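Uncharacterized protein (Thermus thermophilus HB8, PDB 6SCE) is probably a DNA nuclease of Type III CRISPR defence that is switched on by the second messenger cyclic oligoadenylate. Local coordinates at residues V31-F36 and L63-P68. Numbering follows the deposited sequence.
Sequences VAKAVF and LYEERP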
ATOM      1  N   VAL A  31       6.206 -32.455 -11.038  1.00 33.43           N
ATOM      2  CA  VAL A  31       4.758 -32.345 -10.828  1.00 34.45           C
ATOM      3  C   VAL A  31       4.019 -32.776 -12.086  1.00 34.50           C
ATOM      4  O   VAL A  31       4.473 -32.507 -13.183  1.00 37.95           O
ATOM      5  CB  VAL A  31       4.259 -30.912 -10.366  1.00 35.13           C
ATOM      6  CG1 VAL A  31       5.161 -30.347  -9.283  1.00 34.75           C
ATOM      7  CG2 VAL A  31       4.123 -29.961 -11.521  1.00 36.76           C
ATOM      8  N   ALA A  32       2.845 -33.380 -11.928  1.00 36.75           N
ATOM      9  CA  ALA A  32       2.031 -33.765 -13.085  1.00 37.68           C
ATOM     10  C   ALA A  32       1.529 -32.539 -13.818  1.00 39.42           C
ATOM     11  O   ALA A  32       1.476 -32.506 -15.050  1.00 38.16           O
ATOM     12  CB  ALA A  32       0.857 -34.651 -12.650  1.00 40.66           C
ATOM     13  N   LYS A  33       1.150 -31.509 -13.062  1.00 36.62           N
ATOM     14  CA  LYS A  33       0.655 -30.288 -13.667  1.00 35.33           C
ATOM     15  C   LYS A  33       0.468 -29.254 -12.565  1.00 29.67           C
ATOM     16  O   LYS A  33       0.522 -29.589 -11.393  1.00 27.36           O
ATOM     17  CB  LYS A  33      -0.690 -30.504 -14.377  1.00 39.35           C
ATOM     18  CG  LYS A  33      -1.802 -30.965 -13.451  1.00 43.81           C
ATOM     19  CD  LYS A  33      -3.154 -30.976 -14.150  1.00 48.06           C
ATOM     20  CE  LYS A  33      -4.227 -31.462 -13.186  1.00 51.12           C
ATOM     21  NZ  LYS A  33      -5.574 -31.422 -13.816  1.00 55.19           N
ATOM     22  N   ALA A  34       0.268 -28.021 -12.963  1.00 30.68           N
ATOM     23  CA  ALA A  34       0.017 -26.955 -11.987  1.00 31.21           C
ATOM     24  C   ALA A  34      -1.306 -26.341 -12.360  1.00 31.05           C
ATOM     25  O   ALA A  34      -1.603 -26.178 -13.529  1.00 31.43           O
ATOM     26  CB  ALA A  34       1.110 -25.907 -12.038  1.00 33.51           C
ATOM     27  N   VAL A  35      -2.108 -26.023 -11.354  1.00 28.03           N
ATOM     28  CA  VAL A  35      -3.362 -25.348 -11.567  1.00 27.97           C
ATOM     29  C   VAL A  35      -3.286 -24.011 -10.829  1.00 26.07           C
ATOM     30  O   VAL A  35      -3.040 -23.988  -9.629  1.00 27.10           O
ATOM     31  CB  VAL A  35      -4.552 -26.177 -11.012  1.00 30.07           C
ATOM     32  CG1 VAL A  35      -5.869 -25.474 -11.278  1.00 33.82           C
ATOM     33  CG2 VAL A  35      -4.591 -27.585 -11.608  1.00 30.15           C
ATOM     34  N   PHE A  36      -3.521 -22.936 -11.546  1.00 25.59           N
ATOM     35  CA  PHE A  36      -3.475 -21.612 -10.971  1.00 26.79           C
ATOM     36  C   PHE A  36      -4.867 -21.014 -10.858  1.00 27.51           C
ATOM     37  O   PHE A  36      -5.575 -20.909 -11.840  1.00 28.81           O
ATOM     38  CB  PHE A  36      -2.599 -20.718 -11.800  1.00 27.51           C
ATOM     39  CG  PHE A  36      -1.176 -21.163 -11.790  1.00 25.28           C
ATOM     40  CD1 PHE A  36      -0.405 -20.992 -10.656  1.00 24.98           C
ATOM     41  CD2 PHE A  36      -0.654 -21.858 -12.859  1.00 29.01           C
ATOM     42  CE1 PHE A  36       0.914 -21.449 -10.615  1.00 28.11           C
ATOM     43  CE2 PHE A  36       0.652 -22.326 -12.827  1.00 28.53           C
ATOM     44  CZ  PHE A  36       1.436 -22.136 -11.709  1.00 27.13           C
ATOM     45  N   LEU A  63       3.029 -28.670 -17.381  1.00 30.91           N
ATOM     46  CA  LEU A  63       1.724 -28.335 -17.937  1.00 31.14           C
ATOM     47  C   LEU A  63       0.938 -27.511 -16.896  1.00 29.12           C
ATOM     48  O   LEU A  63       0.995 -27.829 -15.737  1.00 29.53           O
ATOM     49  CB  LEU A  63       0.956 -29.612 -18.244  1.00 35.17           C
ATOM     50  CG  LEU A  63       1.593 -30.510 -19.320  1.00 41.71           C
ATOM     51  CD1 LEU A  63       0.863 -31.848 -19.390  1.00 46.24           C
ATOM     52  CD2 LEU A  63       1.555 -29.774 -20.655  1.00 45.66           C
ATOM     53  N   TYR A  64       0.227 -26.482 -17.312  1.00 31.73           N
ATOM     54  CA  TYR A  64      -0.536 -25.677 -16.361  1.00 34.07           C
ATOM     55  C   TYR A  64      -1.896 -25.308 -16.945  1.00 34.52           C
ATOM     56  O   TYR A  64      -2.107 -25.336 -18.153  1.00 33.29           O
ATOM     57  CB  TYR A  64       0.243 -24.395 -15.960  1.00 31.12           C
ATOM     58  CG  TYR A  64       0.440 -23.439 -17.120  1.00 35.00           C
ATOM     59  CD1 TYR A  64       1.518 -23.573 -17.961  1.00 35.66           C
ATOM     60  CD2 TYR A  64      -0.489 -22.443 -17.404  1.00 37.40           C
ATOM     61  CE1 TYR A  64       1.674 -22.755 -19.045  1.00 38.41           C
ATOM     62  CE2 TYR A  64      -0.336 -21.616 -18.502  1.00 36.68           C
ATOM     63  CZ  TYR A  64       0.749 -21.780 -19.299  1.00 35.90           C
ATOM     64  OH  TYR A  64       0.941 -20.990 -20.371  1.00 43.44           O
ATOM     65  N   GLU A  65      -2.801 -24.926 -16.065  1.00 32.29           N
ATOM     66  CA  GLU A  65      -4.065 -24.339 -16.465  1.00 36.72           C
ATOM     67  C   GLU A  65      -4.453 -23.285 -15.453  1.00 34.46           C
ATOM     68  O   GLU A  65      -3.920 -23.295 -14.353  1.00 32.35           O
ATOM     69  CB  GLU A  65      -5.149 -25.402 -16.555  1.00 41.06           C
ATOM     70  CG  GLU A  65      -5.367 -26.180 -15.286  1.00 45.34           C
ATOM     71  CD  GLU A  65      -6.248 -27.396 -15.522  1.00 52.80           C
ATOM     72  OE1 GLU A  65      -7.454 -27.203 -15.809  1.00 57.67           O
ATOM     73  OE2 GLU A  65      -5.736 -28.528 -15.441  1.00 54.71           O
ATOM     74  N   GLU A  66      -5.329 -22.370 -15.865  1.00 34.31           N
ATOM     75  CA  GLU A  66      -5.888 -21.370 -14.967  1.00 36.79           C
ATOM     76  C   GLU A  66      -7.358 -21.672 -14.757  1.00 38.89           C
ATOM     77  O   GLU A  66      -8.058 -22.013 -15.706  1.00 35.06           O
ATOM     78  CB  GLU A  66      -5.739 -19.990 -15.570  1.00 39.22           C
ATOM     79  CG  GLU A  66      -4.329 -19.449 -15.516  1.00 38.61           C
ATOM     80  CD  GLU A  66      -4.232 -18.074 -16.148  1.00 40.34           C
ATOM     81  OE1 GLU A  66      -4.176 -18.006 -17.389  1.00 42.33           O
ATOM     82  OE2 GLU A  66      -4.225 -17.064 -15.431  1.00 41.28           O
ATOM     83  N   ARG A  67      -7.825 -21.554 -13.523  1.00 35.05           N
ATOM     84  CA  ARG A  67      -9.215 -21.829 -13.206  1.00 35.44           C
ATOM     85  C   ARG A  67      -9.763 -20.709 -12.347  1.00 35.69           C
ATOM     86  O   ARG A  67      -9.014 -20.092 -11.598  1.00 33.09           O
ATOM     87  CB  ARG A  67      -9.342 -23.136 -12.431  1.00 35.64           C
ATOM     88  CG  ARG A  67      -9.114 -24.408 -13.240  1.00 40.65           C
ATOM     89  CD  ARG A  67      -9.285 -25.624 -12.344  1.00 45.35           C
ATOM     90  NE  ARG A  67      -8.756 -26.830 -12.963  1.00 50.22           N
ATOM     91  CZ  ARG A  67      -8.455 -27.966 -12.328  1.00 51.99           C
ATOM     92  NH1 ARG A  67      -8.627 -28.098 -11.014  1.00 50.22           N
ATOM     93  NH2 ARG A  67      -7.977 -28.991 -13.027  1.00 51.78           N
ATOM     94  N   PRO A  68     -11.094 -20.478 -12.408  1.00 37.08           N
ATOM     95  CA  PRO A  68     -11.718 -19.531 -11.480  1.00 35.83           C
ATOM     96  C   PRO A  68     -11.508 -19.969 -10.041  1.00 32.47           C
ATOM     97  O   PRO A  68     -11.412 -21.164  -9.753  1.00 33.26           O
ATOM     98  CB  PRO A  68     -13.216 -19.590 -11.866  1.00 38.79           C
ATOM     99  CG  PRO A  68     -13.214 -20.021 -13.305  1.00 38.87           C
ATOM    100  CD  PRO A  68     -12.059 -20.999 -13.406  1.00 36.99           C
TER
HETATM  101  O   HOH W   1       3.515 -31.448 -16.434  1.00 39.14           O
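Two neighbouring parallel strands pair here at one margin of the N-terminal sheet, closing a beta-alpha-beta unit in which helix 44-59 links strand 33-38 to the outermost strand 64-67. The short segments run at 21° to each other, and alternating backbone hydrogen bonds fix their register: Ala-34 N-H donates to Leu-63 O (N to O 2.9 Å), Glu-65 N-H to Ala-34 O, Phe-36 N-H to Glu-65 O, and Arg-67 N-H to Phe-36 O (N to O 2.9 Å). On the helix-covered face the Phe-36 ring offers its edge, CE2 lying 3.8 Å from Tyr-64 CB, while the Tyr-64 ring stacks with Phe-54 of the helix. On the face of Val-35 and Glu-65, charged side chains gather round the valine. Val-35 CG1 sits 3.4 Å above the Arg-67 guanidinium plane, offset toward its rim. In that plane NE donates to Glu-65 OE1 at 3.2 Å, a salt bridge, though from above the carboxylate; OE2 takes a weak salt-bridge hydrogen bond from the extended Lys-33, whose NZ is 3.3 Å away. An alanine in place of Arg-67 would remove the guanidinium packed on Val-35 CG1 and probably leave Glu-65 less firmly oriented. With Lys-33 NZ only 3.5 Å from Arg-67 NH2, the shared carboxylate probably offsets the repulsion between two cations and is likely to stay ionised.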